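Local coordinates for putative Nitroreductase (Desulfovibrio desulfuricans subsp. desulfuricans str. G20, PDB 3E39), which binds flavin mononucleotide as a dimer and probably acts as an FMN-dependent oxidoreductase of the nitroreductase family, at residues H68-H73 / L122-N127; I81-L86 / L143-A148; P49-V54 / F85-A90. All blocks are in the same frame, centred on the assembly; numbering follows the deposited sequence.

Interaction 1. Residues H68-H73 / L122-N127; sequences HTRYGH and LGEIIN. With FMN (flavin mononucleotide), chain E.
Glu-124 carries this contact, its side chain running from the flavin to the loop ahead of helix 72-77. CB touches both FMN O4 and Tyr-71 CE2, 3.6 Å from the latter. CG, anti to the backbone N (chi1 167°), passes the edge of that ring in its plane, and a bend at chi2 (-86°) then turns the carboxylate toward Thr-69 and Arg-70. OE1 takes the Thr-69 hydroxyl on its syn lone pair, a short bond of 2.5 Å from OG1 to OE1. OE2 accepts the backbone N-H of Arg-70 in an almost straight bond, 3.0 Å from N to OE2, though the donor stands above the carboxylate plane. A water bound to OE2 passes the link on to Arg-70 NH1. A carboxylate suits the place because its two oxygens can accept from separate donors. Threonine suits its own because OG1 gives to Glu-124 while accepting from Tyr-71 N at 2.9 Å, closing an ST turn. Beside this network, Ile-125 CD1 packs on Thr-69 CB. The N3 edge of the flavin points at one face of the Tyr-71 ring, N3 lying 3.4 Å above the plane of that ring, over its centre. Glu-124 N gives FMN O4 a fairly straight bond, Gly-123 N a longer, bent one, the latter N lying closer to N5. Such backbone recognition of the isoalloxazine ring marks the FMN site of the nitroreductase fold.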
loop_
_atom_site.group_PDB
_atom_site.type_symbol
_atom_site.label_atom_id
_atom_site.label_comp_id
_atom_site.label_asym_id
_atom_site.label_seq_id
_atom_site.Cartn_x
_atom_site.Cartn_y
_atom_site.Cartn_z
ATOM N N HIS A 68 -5.492 9.244 -23.370
ATOM C CA HIS A 68 -4.773 7.977 -23.245
ATOM C C HIS A 68 -5.353 7.067 -22.165
ATOM O O HIS A 68 -4.641 6.219 -21.602
ATOM C CB HIS A 68 -3.280 8.230 -22.987
ATOM C CG HIS A 68 -2.564 8.887 -24.136
ATOM N ND1 HIS A 68 -1.976 8.172 -25.160
ATOM C CD2 HIS A 68 -2.320 10.191 -24.397
ATOM C CE1 HIS A 68 -1.431 9.015 -26.019
ATOM N NE2 HIS A 68 -1.638 10.248 -25.590
ATOM N N THR A 69 -6.648 7.236 -21.934
ATOM C CA THR A 69 -7.425 6.438 -21.002
ATOM C C THR A 69 -8.888 6.304 -21.420
ATOM O O THR A 69 -9.475 7.192 -22.044
ATOM C CB THR A 69 -7.395 7.017 -19.532
ATOM O OG1 THR A 69 -8.081 6.126 -18.642
ATOM C CG2 THR A 69 -8.022 8.427 -19.430
ATOM N N ARG A 70 -9.462 5.157 -21.103
ATOM C CA ARG A 70 -10.894 4.987 -21.253
ATOM C C ARG A 70 -11.673 5.635 -20.103
ATOM O O ARG A 70 -12.897 5.756 -20.176
ATOM C CB ARG A 70 -11.218 3.518 -21.410
ATOM C CG ARG A 70 -10.765 3.008 -22.774
ATOM C CD ARG A 70 -11.254 1.605 -23.050
ATOM N NE ARG A 70 -11.140 1.237 -24.468
ATOM C CZ ARG A 70 -10.011 0.847 -25.064
ATOM N NH1 ARG A 70 -8.862 0.789 -24.407
ATOM N NH2 ARG A 70 -10.030 0.522 -26.348
ATOM N N TYR A 71 -10.960 6.090 -19.064
ATOM C CA TYR A 71 -11.591 6.769 -17.942
ATOM C C TYR A 71 -11.432 8.283 -18.011
ATOM O O TYR A 71 -11.118 8.950 -17.020
ATOM C CB TYR A 71 -11.038 6.237 -16.634
ATOM C CG TYR A 71 -11.334 4.781 -16.417
ATOM C CD1 TYR A 71 -12.503 4.387 -15.778
ATOM C CD2 TYR A 71 -10.455 3.794 -16.853
ATOM C CE1 TYR A 71 -12.787 3.059 -15.575
ATOM C CE2 TYR A 71 -10.737 2.453 -16.657
ATOM C CZ TYR A 71 -11.926 2.109 -16.016
ATOM O OH TYR A 71 -12.241 0.814 -15.795
ATOM N N GLY A 72 -11.717 8.831 -19.185
ATOM C CA GLY A 72 -11.637 10.264 -19.432
ATOM C C GLY A 72 -12.608 11.099 -18.623
ATOM O O GLY A 72 -12.291 12.241 -18.300
ATOM N N HIS A 73 -13.781 10.546 -18.285
ATOM C CA HIS A 73 -14.756 11.276 -17.470
ATOM C C HIS A 73 -14.182 11.568 -16.081
ATOM O O HIS A 73 -14.339 12.674 -15.564
ATOM C CB HIS A 73 -16.099 10.541 -17.370
ATOM C CG HIS A 73 -17.145 11.317 -16.631
ATOM N ND1 HIS A 73 -17.674 12.499 -17.110
ATOM C CD2 HIS A 73 -17.761 11.086 -15.447
ATOM C CE1 HIS A 73 -18.560 12.968 -16.247
ATOM N NE2 HIS A 73 -18.632 12.128 -15.228
ATOM N N LEU A 122 -6.198 5.158 -10.340
ATOM C CA LEU A 122 -6.405 4.821 -11.739
ATOM C C LEU A 122 -5.193 4.043 -12.238
ATOM O O LEU A 122 -4.079 4.554 -12.196
ATOM C CB LEU A 122 -6.609 6.075 -12.584
ATOM C CG LEU A 122 -7.852 6.912 -12.295
ATOM C CD1 LEU A 122 -7.885 8.162 -13.193
ATOM C CD2 LEU A 122 -9.098 6.114 -12.474
ATOM N N GLY A 123 -5.416 2.791 -12.650
ATOM C CA GLY A 123 -4.360 1.905 -13.160
ATOM C C GLY A 123 -4.510 1.492 -14.616
ATOM O O GLY A 123 -3.553 1.136 -15.267
ATOM N N GLU A 124 -5.717 1.530 -15.155
ATOM C CA GLU A 124 -5.867 1.229 -16.575
ATOM C C GLU A 124 -5.015 2.173 -17.414
ATOM O O GLU A 124 -4.496 1.790 -18.468
ATOM C CB GLU A 124 -7.349 1.301 -16.951
ATOM C CG GLU A 124 -7.647 1.319 -18.449
ATOM C CD GLU A 124 -7.594 2.721 -19.073
ATOM O OE1 GLU A 124 -7.370 3.714 -18.348
ATOM O OE2 GLU A 124 -7.801 2.801 -20.295
ATOM N N ILE A 125 -4.808 3.386 -16.919
ATOM C CA ILE A 125 -4.087 4.404 -17.646
ATOM C C ILE A 125 -2.624 4.028 -17.872
ATOM O O ILE A 125 -2.019 4.442 -18.874
ATOM C CB ILE A 125 -4.242 5.820 -16.983
ATOM C CG1 ILE A 125 -3.677 6.918 -17.913
ATOM C CG2 ILE A 125 -3.620 5.899 -15.550
ATOM C CD1 ILE A 125 -4.160 8.304 -17.560
ATOM N N ILE A 126 -2.055 3.231 -16.968
ATOM C CA ILE A 126 -0.640 2.869 -17.102
ATOM C C ILE A 126 -0.391 1.940 -18.276
ATOM O O ILE A 126 0.747 1.855 -18.755
ATOM C CB ILE A 126 0.036 2.308 -15.802
ATOM C CG1 ILE A 126 -0.322 0.840 -15.570
ATOM C CG2 ILE A 126 -0.277 3.234 -14.568
ATOM C CD1 ILE A 126 0.354 0.230 -14.354
ATOM N N ASN A 127 -1.451 1.281 -18.762
ATOM C CA ASN A 127 -1.333 0.404 -19.939
ATOM C C ASN A 127 -0.851 1.188 -21.171
ATOM O O ASN A 127 -0.300 0.597 -22.101
ATOM C CB ASN A 127 -2.672 -0.208 -20.323
ATOM C CG ASN A 127 -3.311 -1.006 -19.232
ATOM O OD1 ASN A 127 -2.685 -1.346 -18.224
ATOM N ND2 ASN A 127 -4.586 -1.345 -19.438
HETATM N N1 FMN E . -10.975 2.410 -10.690
HETATM C C2 FMN E . -11.355 2.967 -11.893
HETATM O O2 FMN E . -12.435 3.521 -12.023
HETATM N N3 FMN E . -10.499 2.943 -12.973
HETATM C C4 FMN E . -9.256 2.356 -12.925
HETATM O O4 FMN E . -8.455 2.551 -13.856
HETATM C C4A FMN E . -8.855 1.773 -11.718
HETATM N N5 FMN E . -7.614 1.188 -11.644
HETATM C C5A FMN E . -7.178 0.620 -10.443
HETATM C C6 FMN E . -5.922 0.005 -10.398
HETATM C C7 FMN E . -5.457 -0.560 -9.206
HETATM C C7M FMN E . -4.188 -1.370 -9.212
HETATM C C8 FMN E . -6.282 -0.526 -8.064
HETATM C C8M FMN E . -5.794 -1.103 -6.757
HETATM C C9 FMN E . -7.548 0.064 -8.130
HETATM C C9A FMN E . -8.014 0.649 -9.327
HETATM N N10 FMN E . -9.297 1.255 -9.410
HETATM C C10 FMN E . -9.716 1.818 -10.607
HETATM C "C1'" FMN E . -10.225 1.281 -8.255
HETATM C "C2'" FMN E . -10.873 -0.082 -7.997
HETATM O "O2'" FMN E . -11.888 -0.335 -8.953
HETATM C "C3'" FMN E . -11.460 -0.093 -6.595
HETATM O "O3'" FMN E . -10.417 0.108 -5.669
HETATM C "C4'" FMN E . -12.151 -1.412 -6.252
HETATM O "O4'" FMN E . -13.256 -1.594 -7.108
HETATM C "C5'" FMN E . -12.646 -1.434 -4.826
HETATM O "O5'" FMN E . -13.367 -0.254 -4.520
HETATM P P FMN E . -13.035 0.744 -3.313
HETATM O O1P FMN E . -11.740 1.454 -3.678
HETATM O O2P FMN E . -14.211 1.694 -3.160
HETATM O O3P FMN E . -12.843 -0.129 -2.102
HETATM O O HOH W 1 -8.377 0.773 -21.627
#

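Interaction 2. Residues I81-L86 / L143-A148; sequences IILVFL and LSFEAA
The rings of Phe-85 and Phe-145 meet obliquely on one face of the sheet, their planes 32° apart and their centroids 5.4 Å apart. Different first torsions bring them together: CG is anti to the carbonyl carbon in Phe-85 (chi1 -52°), anti to the backbone N in Phe-145 (chi1 -179°). Phe-85 CE2 touches Phe-145 CD1 at 3.7 Å, and the far end of the Phe-145 ring reaches Leu-83 CD2. That methyl also lies 3.6 Å from Ala-148 CB, alanine being small enough to fit beside leucine at this non-hydrogen-bonded pair. Helix 129-135 covers both phenylalanines, so large apolar residues suit this face. The strands are neighbours in the antiparallel sheet, four-stranded within this chain, and a classic beta bulge interrupts their ladder: Glu-146 and Ala-147 both face Val-84. Val-84 O accepts from Glu-146 N at 2.8 Å and, weakly, from Ala-147 N, while Val-84 N donates almost straight to Ala-147 O. The shifted register pairs Phe-145 with Phe-85. Toward helix 94-114, Leu-86 crosses the Glu-146 side chain obliquely, CD1 lying 3.6 Å from Glu-146 CD. Bent at chi2, this buried glutamate has both carboxylate oxygens bonded: Ser-144 OG gives to OE2 at 2.6 Å, nearly along the C-O axis, and OE1 shares a hydrogen bond with His-98 ND1. Glu-146 O is hydrogen-bonded to Gln-99 NE2 of the second subunit.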
loop_
_atom_site.group_PDB
_atom_site.type_symbol
_atom_site.label_atom_id
_atom_site.label_comp_id
_atom_site.label_asym_id
_atom_site.label_seq_id
_atom_site.Cartn_x
_atom_site.Cartn_y
_atom_site.Cartn_z
ATOM N N ILE A 81 -4.810 15.604 -10.257
ATOM C CA ILE A 81 -4.351 14.261 -10.567
ATOM C C ILE A 81 -2.872 14.180 -10.128
ATOM O O ILE A 81 -2.075 15.091 -10.425
ATOM C CB ILE A 81 -4.497 13.946 -12.065
ATOM C CG1 ILE A 81 -5.999 13.899 -12.425
ATOM C CG2 ILE A 81 -3.873 12.588 -12.409
ATOM C CD1 ILE A 81 -6.307 13.863 -13.889
ATOM N N ILE A 82 -2.523 13.139 -9.377
ATOM C CA ILE A 82 -1.144 12.907 -8.981
ATOM C C ILE A 82 -0.664 11.655 -9.743
ATOM O O ILE A 82 -1.202 10.551 -9.579
ATOM C CB ILE A 82 -0.957 12.736 -7.436
ATOM C CG1 ILE A 82 -1.340 14.020 -6.682
ATOM C CG2 ILE A 82 0.534 12.361 -7.084
ATOM C CD1 ILE A 82 -1.409 13.838 -5.159
ATOM N N LEU A 83 0.301 11.847 -10.628
ATOM C CA LEU A 83 0.918 10.735 -11.321
ATOM C C LEU A 83 2.044 10.162 -10.460
ATOM O O LEU A 83 2.869 10.913 -9.914
ATOM C CB LEU A 83 1.416 11.144 -12.703
ATOM C CG LEU A 83 0.398 11.808 -13.621
ATOM C CD1 LEU A 83 1.045 12.154 -14.983
ATOM C CD2 LEU A 83 -0.807 10.932 -13.810
ATOM N N VAL A 84 2.039 8.839 -10.310
ATOM C CA VAL A 84 3.029 8.133 -9.516
ATOM C C VAL A 84 3.923 7.278 -10.415
ATOM O O VAL A 84 3.435 6.527 -11.263
ATOM C CB VAL A 84 2.321 7.230 -8.499
ATOM C CG1 VAL A 84 3.329 6.596 -7.519
ATOM C CG2 VAL A 84 1.234 8.041 -7.767
ATOM N N PHE A 85 5.234 7.362 -10.183
ATOM C CA PHE A 85 6.211 6.631 -10.967
ATOM C C PHE A 85 7.263 6.003 -10.056
ATOM O O PHE A 85 7.404 6.347 -8.872
ATOM C CB PHE A 85 7.014 7.563 -11.903
ATOM C CG PHE A 85 6.173 8.446 -12.763
ATOM C CD1 PHE A 85 5.681 9.641 -12.257
ATOM C CD2 PHE A 85 5.891 8.105 -14.080
ATOM C CE1 PHE A 85 4.892 10.454 -13.025
ATOM C CE2 PHE A 85 5.103 8.931 -14.855
ATOM C CZ PHE A 85 4.607 10.098 -14.335
ATOM N N LEU A 86 7.961 5.020 -10.597
ATOM C CA LEU A 86 9.184 4.551 -9.979
ATOM C C LEU A 86 10.327 5.063 -10.852
ATOM O O LEU A 86 10.267 5.031 -12.092
ATOM C CB LEU A 86 9.292 3.031 -9.894
ATOM C CG LEU A 86 8.314 2.324 -8.972
ATOM C CD1 LEU A 86 8.299 0.855 -9.207
ATOM C CD2 LEU A 86 8.672 2.647 -7.526
ATOM N N LEU A 143 11.615 6.284 -16.154
ATOM C CA LEU A 143 10.490 6.150 -15.237
ATOM C C LEU A 143 9.535 5.027 -15.602
ATOM O O LEU A 143 9.275 4.804 -16.789
ATOM C CB LEU A 143 9.723 7.484 -15.278
ATOM C CG LEU A 143 10.457 8.778 -14.846
ATOM C CD1 LEU A 143 9.642 10.006 -15.305
ATOM C CD2 LEU A 143 10.739 8.778 -13.349
ATOM N N SER A 144 9.057 4.300 -14.583
ATOM C CA SER A 144 8.009 3.298 -14.713
ATOM C C SER A 144 6.738 3.966 -14.178
ATOM O O SER A 144 6.731 4.430 -13.046
ATOM C CB SER A 144 8.326 2.046 -13.893
ATOM O OG SER A 144 7.187 1.240 -13.805
ATOM N N PHE A 145 5.702 4.042 -15.011
ATOM C CA PHE A 145 4.461 4.683 -14.673
ATOM C C PHE A 145 3.646 3.690 -13.867
ATOM O O PHE A 145 3.263 2.645 -14.390
ATOM C CB PHE A 145 3.767 5.148 -15.964
ATOM C CG PHE A 145 2.452 5.858 -15.767
ATOM C CD1 PHE A 145 2.199 6.669 -14.658
ATOM C CD2 PHE A 145 1.472 5.781 -16.763
ATOM C CE1 PHE A 145 0.979 7.320 -14.509
ATOM C CE2 PHE A 145 0.263 6.460 -16.624
ATOM C CZ PHE A 145 0.018 7.236 -15.499
ATOM N N GLU A 146 3.391 4.025 -12.596
ATOM C CA GLU A 146 2.702 3.109 -11.674
ATOM C C GLU A 146 1.195 3.309 -11.494
ATOM O O GLU A 146 0.451 2.329 -11.392
ATOM C CB GLU A 146 3.365 3.190 -10.304
ATOM C CG GLU A 146 4.818 2.852 -10.319
ATOM C CD GLU A 146 5.049 1.388 -10.619
ATOM O OE1 GLU A 146 4.603 0.524 -9.821
ATOM O OE2 GLU A 146 5.663 1.117 -11.661
ATOM N N ALA A 147 0.749 4.561 -11.425
ATOM C CA ALA A 147 -0.660 4.871 -11.159
ATOM C C ALA A 147 -0.932 6.339 -11.317
ATOM O O ALA A 147 0.000 7.133 -11.284
ATOM C CB ALA A 147 -0.980 4.495 -9.684
ATOM N N ALA A 148 -2.208 6.700 -11.474
ATOM C CA ALA A 148 -2.638 8.097 -11.409
ATOM C C ALA A 148 -3.706 8.138 -10.323
ATOM O O ALA A 148 -4.532 7.266 -10.278
ATOM C CB ALA A 148 -3.243 8.577 -12.736
#

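Interaction 3. Residues P49-V54 / F85-A90; sequences PCRFLV and FLDREA
Arg-51 lays its guanidinium over the side chain of Asp-87, whose CB lies 3.5 Å above the guanidinium plane, offset toward the rim. A bend at chi2 (-65°) folds the arginine chain back along the strand. The carboxylate stands steeply to the guanidinium, with 79° between the planes, and their salt bridge is glancing: NH2 to OD2 is 3.1 Å, but the hydrogen bond within it is weak. NH1 gives a stronger bond to Cys-50 O at 2.9 Å, in the guanidinium plane though from above the carbonyl plane, and it also bonds Gln-48 O; these two carbonyls should fix the group's rotation. Arginine suits this buried spot by answering backbone oxygens and an acid together. Asp-87, its CG anti to the backbone N, uses OD1 to accept Glu-89 N, forming an Asx turn, and OD1 also meets Arg-142 in a salt bridge. Ala-90 CB comes to 3.9 Å from Pro-49 CA. Pro-49 and Leu-86 lie side by side, with CG of the proline 3.6 Å from CD2 of the leucine; Cys-50 SG meets the same methyl. Asp-87 N bonds Pro-49 O, and Arg-51 and Phe-85 bond each other in both directions. Leu-53 CB rests at the edge of the Phe-85 ring. Helix 94-114 flanks Pro-49 and Leu-86, whereas strand 50-56 is joined by backbone hydrogen bonds from Phe-52 to the second subunit, whose Leu-168 and Leu-170 pack on Arg-51 and Phe-85.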
loop_
_atom_site.group_PDB
_atom_site.type_symbol
_atom_site.label_atom_id
_atom_site.label_comp_id
_atom_site.label_asym_id
_atom_site.label_seq_id
_atom_site.Cartn_x
_atom_site.Cartn_y
_atom_site.Cartn_z
ATOM N N PRO A 49 12.081 4.902 -4.114
ATOM C CA PRO A 49 12.048 4.916 -5.577
ATOM C C PRO A 49 10.906 5.700 -6.231
ATOM O O PRO A 49 10.930 5.884 -7.457
ATOM C CB PRO A 49 11.906 3.447 -5.916
ATOM C CG PRO A 49 11.030 2.903 -4.819
ATOM C CD PRO A 49 11.538 3.635 -3.576
ATOM N N CYS A 50 9.907 6.111 -5.444
ATOM C CA CYS A 50 8.745 6.775 -6.013
ATOM C C CYS A 50 8.999 8.233 -6.381
ATOM O O CYS A 50 9.673 8.987 -5.652
ATOM C CB CYS A 50 7.510 6.667 -5.112
ATOM S SG CYS A 50 6.962 4.977 -4.852
ATOM N N ARG A 51 8.373 8.630 -7.491
ATOM C CA ARG A 51 8.457 9.991 -8.020
ATOM C C ARG A 51 7.016 10.416 -8.354
ATOM O O ARG A 51 6.176 9.573 -8.683
ATOM C CB ARG A 51 9.338 10.033 -9.256
ATOM C CG ARG A 51 10.781 9.629 -9.025
ATOM C CD ARG A 51 11.549 10.600 -8.105
ATOM N NE ARG A 51 12.931 10.101 -7.975
ATOM C CZ ARG A 51 13.347 9.208 -7.077
ATOM N NH1 ARG A 51 12.542 8.768 -6.130
ATOM N NH2 ARG A 51 14.626 8.798 -7.087
ATOM N N PHE A 52 6.761 11.717 -8.303
ATOM C CA PHE A 52 5.396 12.235 -8.424
ATOM C C PHE A 52 5.321 13.417 -9.353
ATOM O O PHE A 52 6.269 14.220 -9.447
ATOM C CB PHE A 52 4.891 12.649 -7.042
ATOM C CG PHE A 52 5.114 11.586 -5.992
ATOM C CD1 PHE A 52 4.188 10.592 -5.782
ATOM C CD2 PHE A 52 6.314 11.530 -5.277
ATOM C CE1 PHE A 52 4.403 9.609 -4.829
ATOM C CE2 PHE A 52 6.530 10.521 -4.330
ATOM C CZ PHE A 52 5.559 9.578 -4.106
ATOM N N LEU A 53 4.190 13.524 -10.044
ATOM C CA LEU A 53 3.931 14.661 -10.912
ATOM C C LEU A 53 2.494 15.099 -10.705
ATOM O O LEU A 53 1.563 14.325 -10.926
ATOM C CB LEU A 53 4.182 14.296 -12.365
ATOM C CG LEU A 53 3.948 15.423 -13.380
ATOM C CD1 LEU A 53 4.706 16.721 -13.067
ATOM C CD2 LEU A 53 4.266 14.875 -14.751
ATOM N N VAL A 54 2.320 16.348 -10.296
ATOM C CA VAL A 54 0.987 16.908 -10.063
ATOM C C VAL A 54 0.456 17.564 -11.316
ATOM O O VAL A 54 1.164 18.381 -11.938
ATOM C CB VAL A 54 1.030 17.952 -8.896
ATOM C CG1 VAL A 54 -0.344 18.617 -8.675
ATOM C CG2 VAL A 54 1.558 17.298 -7.587
ATOM N N PHE A 85 5.234 7.362 -10.183
ATOM C CA PHE A 85 6.211 6.631 -10.967
ATOM C C PHE A 85 7.263 6.003 -10.056
ATOM O O PHE A 85 7.404 6.347 -8.872
ATOM C CB PHE A 85 7.014 7.563 -11.903
ATOM C CG PHE A 85 6.173 8.446 -12.763
ATOM C CD1 PHE A 85 5.681 9.641 -12.257
ATOM C CD2 PHE A 85 5.891 8.105 -14.080
ATOM C CE1 PHE A 85 4.892 10.454 -13.025
ATOM C CE2 PHE A 85 5.103 8.931 -14.855
ATOM C CZ PHE A 85 4.607 10.098 -14.335
ATOM N N LEU A 86 7.961 5.020 -10.597
ATOM C CA LEU A 86 9.184 4.551 -9.979
ATOM C C LEU A 86 10.327 5.063 -10.852
ATOM O O LEU A 86 10.267 5.031 -12.092
ATOM C CB LEU A 86 9.292 3.031 -9.894
ATOM C CG LEU A 86 8.314 2.324 -8.972
ATOM C CD1 LEU A 86 8.299 0.855 -9.207
ATOM C CD2 LEU A 86 8.672 2.647 -7.526
ATOM N N ASP A 87 11.353 5.561 -10.185
ATOM C CA ASP A 87 12.598 5.956 -10.842
ATOM C C ASP A 87 13.362 4.661 -11.091
ATOM O O ASP A 87 13.776 3.963 -10.162
ATOM C CB ASP A 87 13.373 6.900 -9.941
ATOM C CG ASP A 87 14.719 7.326 -10.533
ATOM O OD1 ASP A 87 15.303 6.607 -11.353
ATOM O OD2 ASP A 87 15.224 8.368 -10.120
ATOM N N ARG A 88 13.557 4.324 -12.351
ATOM C CA ARG A 88 14.244 3.075 -12.707
ATOM C C ARG A 88 15.658 2.965 -12.154
ATOM O O ARG A 88 16.119 1.852 -11.906
ATOM C CB ARG A 88 14.243 2.855 -14.221
ATOM C CG ARG A 88 12.832 2.662 -14.773
ATOM C CD ARG A 88 12.809 2.350 -16.271
ATOM N NE ARG A 88 11.448 2.284 -16.796
ATOM C CZ ARG A 88 10.654 1.213 -16.743
ATOM N NH1 ARG A 88 11.053 0.088 -16.165
ATOM N NH2 ARG A 88 9.432 1.286 -17.228
ATOM N N GLU A 89 16.333 4.097 -11.951
ATOM C CA GLU A 89 17.684 4.069 -11.375
ATOM C C GLU A 89 17.697 3.709 -9.895
ATOM O O GLU A 89 18.650 3.113 -9.415
ATOM C CB GLU A 89 18.398 5.410 -11.597
ATOM C CG GLU A 89 18.782 5.612 -13.039
ATOM C CD GLU A 89 19.672 4.474 -13.529
ATOM O OE1 GLU A 89 20.692 4.200 -12.841
ATOM O OE2 GLU A 89 19.339 3.841 -14.564
ATOM N N ALA A 90 16.625 4.045 -9.190
ATOM C CA ALA A 90 16.509 3.775 -7.773
ATOM C C ALA A 90 15.905 2.400 -7.429
ATOM O O ALA A 90 15.788 2.065 -6.252
ATOM C CB ALA A 90 15.670 4.869 -7.146
#

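Interactions 2 and 3 join strand 80-87 to its neighbours on either side, 143-152 and 50-56, and share Phe-85 and Leu-86; their centres lie 7 Å apart. Leu-83 N probably donates to Leu-53 O, 2.8 Å away, continuing the pairing of interaction 3. Interaction 1 starts at the end of strand 118-122, outermost within this chain, and holds the flavin directly. It meets interaction 2 through a probable hydrogen bond, Leu-122 N to Ala-148 O at 2.7 Å, and through Ile-126 packed on the bulge. The side chain of Ala-147 is about 7 Å from a bound FMN, that of Pro-49 in interaction 3 about 8 Å. Interactions 1 and 3, centred 19 Å apart, do not touch. All three reach the second subunit.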